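Local coordinates for protein beta-lactamase (PDB 5E2G) that probably hydrolyses beta-lactam antibiotics to substituted beta-amino acids, as a member of the class C beta-lactamase family, at residues L81-A87 with F99-L105; E93-F99 with L133-P138. Residue numbers count along the deposited sequence, not the author numbering.

Both contacts belong to the helical part of the class C beta-lactamase fold: contact 1 is centred about 21 Å and contact 2 about 27 Å from the chain's centre. Their own centres are about 13 Å apart. The segments alternate along the sequence, and F99 serves both, closing 93-99 and opening 99-105. Two further touches join them, G100 CA to L94 CB at 3.9 Å and V102 CG2 to W136 CH2 at 4.1 Å. M155 of helix 150-164 packs on F99 and L133, a neighbour common to both. L81 of contact 1 touches A75 and Q76 at the C-terminal end of helix 64-77; the SxxK pattern, consistent with the family's nucleophilic serine, lies at the other end.

Contact 1 of 2, residues L81-A87 with F99-L105; sequences LSLADPA and FGVVTLL
Two segments that form no regular strands are laced together by three backbone hydrogen bonds around a single antiparallel bridge. P86 and T103 form its non-hydrogen-bonded pair, with P86 CA and T103 CA 4.1 Å apart. L104 N donates to D85 O (3.0 Å) and A87 N to V102 O (2.7 Å); L105 N reaches L83 O (2.8 Å). CA-H...O contacts tighten the bridge, T103 CA to D85 O 3.1 Å and P86 CA to V102 O 3.4 Å. S82-D85 make a type I turn with D85 N on S82 O (2.9 Å). S82 OG accepts from A84 N (3.0 Å), an ST turn, and D85 OD2 takes S82 N (2.7 Å). L104, pointing toward 81-87, fits CD2 against L81 CD1 (3.7 Å), while L83 CD1 meets L105 CD1 (4.0 Å). A87 CB lies 3.7 Å from F99 CE2. L156 and L159 of helix 150-164 back L104 and A87 respectively. T103 (chi1 p) is the N-cap of helix 104-108: its OG1 caps a backbone N just beyond L105, while Q106 OE1 accepts from T103 N, as in a capping box. A beta bridge thus leads into a helix with a capping-box-like N-terminus in the class C beta-lactamase fold.

Contact 2 of 2, residues E93-F99 with L133-P138; sequences ELQGKPF and LDAWRP
The ring of F99 (chi1 t, chi2 82°) is one bump, fitting the hollow between L133 and W136 where helix 126-135 gives way to loop. Nearest CA-CA pairs are L94-D134 (6.0 Å), P98-R137 (6.2 Å) and F99-L133 (6.3 Å). L133 CD2 sits over one ring face, 3.7 Å from the F99 centroid and 5° off the normal, a CH-pi contact. The F99 edge points at the face of W136 (chi1 t) in a T-shaped pair, centroids 5.4 Å apart and planes at 88°. L94 CD1 reaches L133 CB (3.7 Å). P98 is the other bump: its CB rests 4.0 Å from W136 CZ3 and 3.6 Å from P138 CD, while its CD lies 3.5 Å from R137 NH1, under the guanidinium face. R137 folds back (chi1, chi2 m) and NH1 donates to D134 O (2.7 Å) and W136 O (2.9 Å). L94-K97 form a type II turn, with G96 at phi 96° and K97 N on L94 O (2.7 Å). K97 CG approaches D134 OD1 to 3.1 Å. A water fills the gap: F99 N donates to it (3.0 Å), and L133 O and W136 O each lie 2.9 Å away. K97 NZ comes within 3.1 Å of R137 NH2, like charges, and stays 4.4 Å from D134 OD1, beyond a salt bridge; cohesion therefore probably rests on ring and apolar packing with the water, not on charge pairing.

Contact 1 of 2, residues L81-A87 with F99-L105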
ATOM      1  N   LEU A  81       6.871  18.624  -8.520  1.00 18.11           N
ATOM      2  CA  LEU A  81       5.832  18.206  -9.446  1.00 17.99           C
ATOM      3  C   LEU A  81       4.493  18.745  -8.971  1.00 16.99           C
ATOM      4  O   LEU A  81       4.342  19.203  -7.838  1.00 16.94           O
ATOM      5  CB  LEU A  81       5.774  16.679  -9.596  1.00 13.88           C
ATOM      6  CG  LEU A  81       5.463  15.787  -8.391  1.00 14.34           C
ATOM      7  CD1 LEU A  81       3.973  15.718  -8.052  1.00 14.66           C
ATOM      8  CD2 LEU A  81       6.008  14.402  -8.659  1.00 16.19           C
ATOM      9  N   SER A  82       3.517  18.670  -9.867  1.00 18.63           N
ATOM     10  CA  SER A  82       2.111  18.820  -9.533  1.00 20.67           C
ATOM     11  C   SER A  82       1.403  17.513  -9.851  1.00 16.85           C
ATOM     12  O   SER A  82       1.703  16.871 -10.860  1.00 16.53           O
ATOM     13  CB  SER A  82       1.475  19.976 -10.313  1.00 23.55           C
ATOM     14  OG  SER A  82       0.063  19.876 -10.313  1.00 22.24           O
ATOM     15  N   LEU A  83       0.488  17.098  -8.976  1.00 15.97           N
ATOM     16  CA  LEU A  83      -0.316  15.922  -9.290  1.00 17.66           C
ATOM     17  C   LEU A  83      -1.148  16.126 -10.547  1.00 20.51           C
ATOM     18  O   LEU A  83      -1.532  15.144 -11.193  1.00 22.52           O
ATOM     19  CB  LEU A  83      -1.215  15.563  -8.116  1.00 17.47           C
ATOM     20  CG  LEU A  83      -0.487  15.065  -6.874  1.00 18.61           C
ATOM     21  CD1 LEU A  83      -1.516  14.681  -5.828  1.00 20.17           C
ATOM     22  CD2 LEU A  83       0.423  13.890  -7.213  1.00 17.74           C
ATOM     23  N   ALA A  84      -1.421  17.375 -10.913  1.00 13.77           N
ATOM     24  CA  ALA A  84      -2.121  17.686 -12.147  1.00 19.72           C
ATOM     25  C   ALA A  84      -1.213  17.660 -13.370  1.00 21.43           C
ATOM     26  O   ALA A  84      -1.705  17.860 -14.485  1.00 23.56           O
ATOM     27  CB  ALA A  84      -2.790  19.056 -12.033  1.00 20.15           C
ATOM     28  N   ASP A  85       0.081  17.419 -13.197  1.00 18.52           N
ATOM     29  CA  ASP A  85       0.980  17.353 -14.339  1.00 18.50           C
ATOM     30  C   ASP A  85       0.614  16.173 -15.238  1.00 20.13           C
ATOM     31  O   ASP A  85       0.297  15.086 -14.737  1.00 22.16           O
ATOM     32  CB  ASP A  85       2.431  17.211 -13.879  1.00 19.14           C
ATOM     33  CG  ASP A  85       2.955  18.459 -13.184  1.00 21.97           C
ATOM     34  OD1 ASP A  85       2.338  19.537 -13.332  1.00 26.47           O
ATOM     35  OD2 ASP A  85       3.995  18.358 -12.500  1.00 22.51           O
ATOM     36  N   PRO A  86       0.662  16.341 -16.560  1.00 17.21           N
ATOM     37  CA  PRO A  86       0.456  15.206 -17.459  1.00 19.34           C
ATOM     38  C   PRO A  86       1.713  14.365 -17.560  1.00 24.67           C
ATOM     39  O   PRO A  86       2.833  14.864 -17.428  1.00 25.98           O
ATOM     40  CB  PRO A  86       0.141  15.879 -18.798  1.00 19.32           C
ATOM     41  CG  PRO A  86       0.953  17.128 -18.744  1.00 18.26           C
ATOM     42  CD  PRO A  86       0.940  17.581 -17.303  1.00 17.38           C
ATOM     43  N   ALA A  87       1.513  13.065 -17.785  1.00 22.66           N
ATOM     44  CA  ALA A  87       2.653  12.175 -17.963  1.00 19.15           C
ATOM     45  C   ALA A  87       3.567  12.682 -19.063  1.00 22.60           C
ATOM     46  O   ALA A  87       4.792  12.561 -18.960  1.00 26.28           O
ATOM     47  CB  ALA A  87       2.178  10.757 -18.271  1.00 19.14           C
ATOM     48  N   PHE A  99      -1.819   8.506 -23.553  1.00 24.15           N
ATOM     49  CA  PHE A  99      -1.222   8.459 -22.226  1.00 23.71           C
ATOM     50  C   PHE A  99      -0.521   9.756 -21.852  1.00 24.75           C
ATOM     51  O   PHE A  99      -0.353  10.028 -20.658  1.00 24.86           O
ATOM     52  CB  PHE A  99      -0.230   7.293 -22.129  1.00 26.20           C
ATOM     53  CG  PHE A  99       0.147   6.946 -20.717  1.00 27.42           C
ATOM     54  CD1 PHE A  99      -0.680   6.139 -19.946  1.00 27.33           C
ATOM     55  CD2 PHE A  99       1.315   7.442 -20.151  1.00 28.11           C
ATOM     56  CE1 PHE A  99      -0.349   5.822 -18.634  1.00 26.15           C
ATOM     57  CE2 PHE A  99       1.655   7.135 -18.836  1.00 26.12           C
ATOM     58  CZ  PHE A  99       0.820   6.319 -18.079  1.00 25.74           C
ATOM     59  N   GLY A 100      -0.112  10.561 -22.836  1.00 26.91           N
ATOM     60  CA  GLY A 100       0.581  11.803 -22.541  1.00 26.18           C
ATOM     61  C   GLY A 100      -0.241  12.800 -21.749  1.00 26.66           C
ATOM     62  O   GLY A 100       0.327  13.708 -21.133  1.00 29.91           O
ATOM     63  N   VAL A 101      -1.568  12.653 -21.754  1.00 24.53           N
ATOM     64  CA  VAL A 101      -2.453  13.560 -21.028  1.00 25.05           C
ATOM     65  C   VAL A 101      -2.894  13.015 -19.676  1.00 23.30           C
ATOM     66  O   VAL A 101      -3.467  13.777 -18.882  1.00 25.08           O
ATOM     67  CB  VAL A 101      -3.710  13.911 -21.853  1.00 24.36           C
ATOM     68  CG1 VAL A 101      -3.321  14.452 -23.221  1.00 27.49           C
ATOM     69  CG2 VAL A 101      -4.613  12.702 -21.970  1.00 21.10           C
ATOM     70  N   VAL A 102      -2.673  11.725 -19.395  1.00 22.66           N
ATOM     71  CA  VAL A 102      -2.988  11.192 -18.072  1.00 22.69           C
ATOM     72  C   VAL A 102      -2.167  11.942 -17.035  1.00 23.83           C
ATOM     73  O   VAL A 102      -0.954  12.120 -17.198  1.00 27.49           O
ATOM     74  CB  VAL A 102      -2.715   9.681 -18.006  1.00 17.04           C
ATOM     75  CG1 VAL A 102      -2.981   9.165 -16.607  1.00 18.58           C
ATOM     76  CG2 VAL A 102      -3.574   8.938 -18.985  1.00 22.68           C
ATOM     77  N   THR A 103      -2.822  12.406 -15.973  1.00 22.06           N
ATOM     78  CA  THR A 103      -2.118  13.155 -14.942  1.00 17.20           C
ATOM     79  C   THR A 103      -1.549  12.215 -13.894  1.00 18.10           C
ATOM     80  O   THR A 103      -1.912  11.038 -13.810  1.00 20.13           O
ATOM     81  CB  THR A 103      -3.027  14.177 -14.264  1.00 16.80           C
ATOM     82  OG1 THR A 103      -4.138  13.512 -13.637  1.00 17.99           O
ATOM     83  CG2 THR A 103      -3.530  15.190 -15.279  1.00 16.48           C
ATOM     84  N   LEU A 104      -0.636  12.750 -13.083  1.00 18.32           N
ATOM     85  CA  LEU A 104      -0.121  11.976 -11.961  1.00 17.73           C
ATOM     86  C   LEU A 104      -1.245  11.601 -10.999  1.00 16.03           C
ATOM     87  O   LEU A 104      -1.261  10.495 -10.455  1.00 15.89           O
ATOM     88  CB  LEU A 104       0.985  12.763 -11.248  1.00 15.14           C
ATOM     89  CG  LEU A 104       2.409  12.793 -11.833  1.00 14.32           C
ATOM     90  CD1 LEU A 104       2.474  13.212 -13.274  1.00 19.65           C
ATOM     91  CD2 LEU A 104       3.244  13.726 -11.023  1.00 16.26           C
ATOM     92  N   LEU A 105      -2.224  12.490 -10.824  1.00 15.51           N
ATOM     93  CA  LEU A 105      -3.361  12.193  -9.954  1.00 16.21           C
ATOM     94  C   LEU A 105      -4.159  10.994 -10.460  1.00 16.63           C
ATOM     95  O   LEU A 105      -4.542  10.120  -9.675  1.00 14.51           O
ATOM     96  CB  LEU A 105      -4.260  13.422  -9.837  1.00 18.98           C
ATOM     97  CG  LEU A 105      -5.368  13.302  -8.790  1.00 21.02           C
ATOM     98  CD1 LEU A 105      -4.764  13.057  -7.406  1.00 20.91           C
ATOM     99  CD2 LEU A 105      -6.243  14.544  -8.801  1.00 21.04           C
TER

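Contact 2 of 2, residues E93-F99 with L133-P138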
ATOM      1  N   GLU A  93       8.068  12.130 -25.424  1.00 40.65           N
ATOM      2  CA  GLU A  93       7.647  11.391 -26.612  1.00 47.91           C
ATOM      3  C   GLU A  93       6.138  11.179 -26.630  1.00 46.41           C
ATOM      4  O   GLU A  93       5.507  11.243 -27.693  1.00 49.56           O
ATOM      5  CB  GLU A  93       8.366  10.043 -26.676  1.00 56.41           C
ATOM      6  CG  GLU A  93       9.884  10.117 -26.673  1.00 66.74           C
ATOM      7  CD  GLU A  93      10.514   8.969 -27.450  1.00 74.96           C
ATOM      8  OE1 GLU A  93       9.942   8.585 -28.495  1.00 80.71           O
ATOM      9  OE2 GLU A  93      11.567   8.445 -27.020  1.00 74.21           O
ATOM     10  N   LEU A  94       5.544  10.923 -25.460  1.00 40.00           N
ATOM     11  CA  LEU A  94       4.124  10.619 -25.345  1.00 32.47           C
ATOM     12  C   LEU A  94       3.236  11.820 -25.595  1.00 34.82           C
ATOM     13  O   LEU A  94       2.013  11.657 -25.642  1.00 38.47           O
ATOM     14  CB  LEU A  94       3.816  10.055 -23.963  1.00 28.17           C
ATOM     15  CG  LEU A  94       4.583   8.798 -23.574  1.00 34.79           C
ATOM     16  CD1 LEU A  94       4.108   8.268 -22.218  1.00 37.45           C
ATOM     17  CD2 LEU A  94       4.439   7.748 -24.663  1.00 36.37           C
ATOM     18  N   GLN A  95       3.802  13.014 -25.729  1.00 34.78           N
ATOM     19  CA  GLN A  95       2.998  14.168 -26.095  1.00 36.14           C
ATOM     20  C   GLN A  95       2.332  13.910 -27.437  1.00 40.46           C
ATOM     21  O   GLN A  95       3.002  13.583 -28.422  1.00 44.68           O
ATOM     22  CB  GLN A  95       3.864  15.421 -26.156  1.00 37.11           C
ATOM     23  CG  GLN A  95       4.536  15.753 -24.841  1.00 38.47           C
ATOM     24  CD  GLN A  95       5.568  16.847 -24.980  1.00 39.62           C
ATOM     25  OE1 GLN A  95       5.726  17.430 -26.050  1.00 42.62           O
ATOM     26  NE2 GLN A  95       6.281  17.129 -23.897  1.00 37.89           N
ATOM     27  N   GLY A  96       1.007  14.035 -27.465  1.00 44.29           N
ATOM     28  CA  GLY A  96       0.206  13.628 -28.599  1.00 45.34           C
ATOM     29  C   GLY A  96      -0.395  12.245 -28.474  1.00 42.46           C
ATOM     30  O   GLY A  96      -1.243  11.876 -29.297  1.00 45.48           O
ATOM     31  N   LYS A  97       0.004  11.495 -27.501  1.00 33.04           N
ATOM     32  CA  LYS A  97      -0.519  10.163 -27.310  1.00 31.58           C
ATOM     33  C   LYS A  97      -1.499  10.139 -26.147  1.00 30.68           C
ATOM     34  O   LYS A  97      -1.360  10.917 -25.195  1.00 26.54           O
ATOM     35  CB  LYS A  97       0.615   9.175 -27.043  1.00 31.25           C
ATOM     36  CG  LYS A  97       1.049   8.402 -28.265  1.00 35.69           C
ATOM     37  CD  LYS A  97       1.448   9.306 -29.412  1.00 40.43           C
ATOM     38  CE  LYS A  97       0.408   9.290 -30.533  1.00 45.18           C
ATOM     39  NZ  LYS A  97      -0.090   7.920 -30.852  1.00 47.62           N
ATOM     40  N   PRO A  98      -2.506   9.256 -26.239  1.00 30.98           N
ATOM     41  CA  PRO A  98      -3.529   9.180 -25.177  1.00 28.49           C
ATOM     42  C   PRO A  98      -2.971   9.141 -23.762  1.00 27.68           C
ATOM     43  O   PRO A  98      -3.588   9.705 -22.851  1.00 28.98           O
ATOM     44  CB  PRO A  98      -4.276   7.890 -25.533  1.00 24.97           C
ATOM     45  CG  PRO A  98      -4.210   7.850 -27.028  1.00 23.78           C
ATOM     46  CD  PRO A  98      -2.866   8.424 -27.405  1.00 28.87           C
ATOM     47  N   PHE A  99      -1.819   8.506 -23.553  1.00 24.15           N
ATOM     48  CA  PHE A  99      -1.222   8.459 -22.226  1.00 23.71           C
ATOM     49  C   PHE A  99      -0.521   9.756 -21.852  1.00 24.75           C
ATOM     50  O   PHE A  99      -0.353  10.028 -20.658  1.00 24.86           O
ATOM     51  CB  PHE A  99      -0.230   7.293 -22.129  1.00 26.20           C
ATOM     52  CG  PHE A  99       0.147   6.946 -20.717  1.00 27.42           C
ATOM     53  CD1 PHE A  99      -0.680   6.139 -19.946  1.00 27.33           C
ATOM     54  CD2 PHE A  99       1.315   7.442 -20.151  1.00 28.11           C
ATOM     55  CE1 PHE A  99      -0.349   5.822 -18.634  1.00 26.15           C
ATOM     56  CE2 PHE A  99       1.655   7.135 -18.836  1.00 26.12           C
ATOM     57  CZ  PHE A  99       0.820   6.319 -18.079  1.00 25.74           C
ATOM     58  N   LEU A 133       3.502   2.505 -23.835  1.00 30.57           N
ATOM     59  CA  LEU A 133       2.660   3.648 -23.505  1.00 26.65           C
ATOM     60  C   LEU A 133       2.187   4.379 -24.755  1.00 29.38           C
ATOM     61  O   LEU A 133       1.072   4.918 -24.777  1.00 34.96           O
ATOM     62  CB  LEU A 133       3.412   4.602 -22.582  1.00 25.13           C
ATOM     63  CG  LEU A 133       3.796   4.010 -21.231  1.00 25.32           C
ATOM     64  CD1 LEU A 133       4.759   4.922 -20.496  1.00 24.49           C
ATOM     65  CD2 LEU A 133       2.551   3.775 -20.406  1.00 20.32           C
ATOM     66  N   ASP A 134       3.009   4.399 -25.807  1.00 28.10           N
ATOM     67  CA  ASP A 134       2.625   5.087 -27.033  1.00 28.04           C
ATOM     68  C   ASP A 134       1.408   4.443 -27.688  1.00 25.62           C
ATOM     69  O   ASP A 134       0.494   5.144 -28.138  1.00 28.65           O
ATOM     70  CB  ASP A 134       3.800   5.108 -28.001  1.00 40.69           C
ATOM     71  CG  ASP A 134       4.378   6.496 -28.176  1.00 52.61           C
ATOM     72  OD1 ASP A 134       3.826   7.286 -28.986  1.00 53.77           O
ATOM     73  OD2 ASP A 134       5.390   6.793 -27.501  1.00 57.08           O
ATOM     74  N   ALA A 135       1.379   3.118 -27.769  1.00 25.86           N
ATOM     75  CA  ALA A 135       0.273   2.421 -28.413  1.00 26.41           C
ATOM     76  C   ALA A 135      -0.940   2.263 -27.508  1.00 28.19           C
ATOM     77  O   ALA A 135      -1.981   1.784 -27.971  1.00 30.28           O
ATOM     78  CB  ALA A 135       0.731   1.048 -28.891  1.00 27.42           C
ATOM     79  N   TRP A 136      -0.828   2.651 -26.242  1.00 26.61           N
ATOM     80  CA  TRP A 136      -1.907   2.457 -25.289  1.00 25.94           C
ATOM     81  C   TRP A 136      -3.121   3.295 -25.660  1.00 27.97           C
ATOM     82  O   TRP A 136      -3.018   4.513 -25.833  1.00 31.64           O
ATOM     83  CB  TRP A 136      -1.429   2.825 -23.895  1.00 29.54           C
ATOM     84  CG  TRP A 136      -2.506   2.811 -22.874  1.00 34.32           C
ATOM     85  CD1 TRP A 136      -3.003   1.722 -22.228  1.00 40.49           C
ATOM     86  CD2 TRP A 136      -3.219   3.942 -22.363  1.00 32.79           C
ATOM     87  NE1 TRP A 136      -3.983   2.103 -21.344  1.00 39.82           N
ATOM     88  CE2 TRP A 136      -4.128   3.462 -21.405  1.00 35.18           C
ATOM     89  CE3 TRP A 136      -3.174   5.312 -22.622  1.00 32.74           C
ATOM     90  CZ2 TRP A 136      -4.984   4.307 -20.702  1.00 33.05           C
ATOM     91  CZ3 TRP A 136      -4.024   6.147 -21.925  1.00 32.59           C
ATOM     92  CH2 TRP A 136      -4.914   5.642 -20.974  1.00 32.98           C
ATOM     93  N   ARG A 137      -4.275   2.644 -25.771  1.00 30.61           N
ATOM     94  CA  ARG A 137      -5.529   3.327 -26.061  1.00 31.20           C
ATOM     95  C   ARG A 137      -6.505   3.067 -24.921  1.00 27.60           C
ATOM     96  O   ARG A 137      -6.819   1.898 -24.638  1.00 26.47           O
ATOM     97  CB  ARG A 137      -6.108   2.862 -27.401  1.00 24.91           C
ATOM     98  CG  ARG A 137      -5.205   3.150 -28.586  1.00 25.85           C
ATOM     99  CD  ARG A 137      -4.963   4.639 -28.720  1.00 27.44           C
ATOM    100  NE  ARG A 137      -4.085   4.976 -29.841  1.00 31.78           N
ATOM    101  CZ  ARG A 137      -2.783   5.241 -29.735  1.00 31.13           C
ATOM    102  NH1 ARG A 137      -2.180   5.211 -28.551  1.00 30.31           N
ATOM    103  NH2 ARG A 137      -2.079   5.541 -30.820  1.00 32.30           N
ATOM    104  N   PRO A 138      -7.004   4.096 -24.247  1.00 24.40           N
ATOM    105  CA  PRO A 138      -7.827   3.877 -23.053  1.00 23.26           C
ATOM    106  C   PRO A 138      -9.227   3.386 -23.386  1.00 24.20           C
ATOM    107  O   PRO A 138      -9.760   3.614 -24.469  1.00 28.66           O
ATOM    108  CB  PRO A 138      -7.883   5.265 -22.412  1.00 22.07           C
ATOM    109  CG  PRO A 138      -7.749   6.201 -23.565  1.00 24.50           C
ATOM    110  CD  PRO A 138      -6.828   5.526 -24.545  1.00 25.39           C
TER
HETATM  111  O   HOH W   1      -1.056   6.635 -25.757  1.00 18.00           O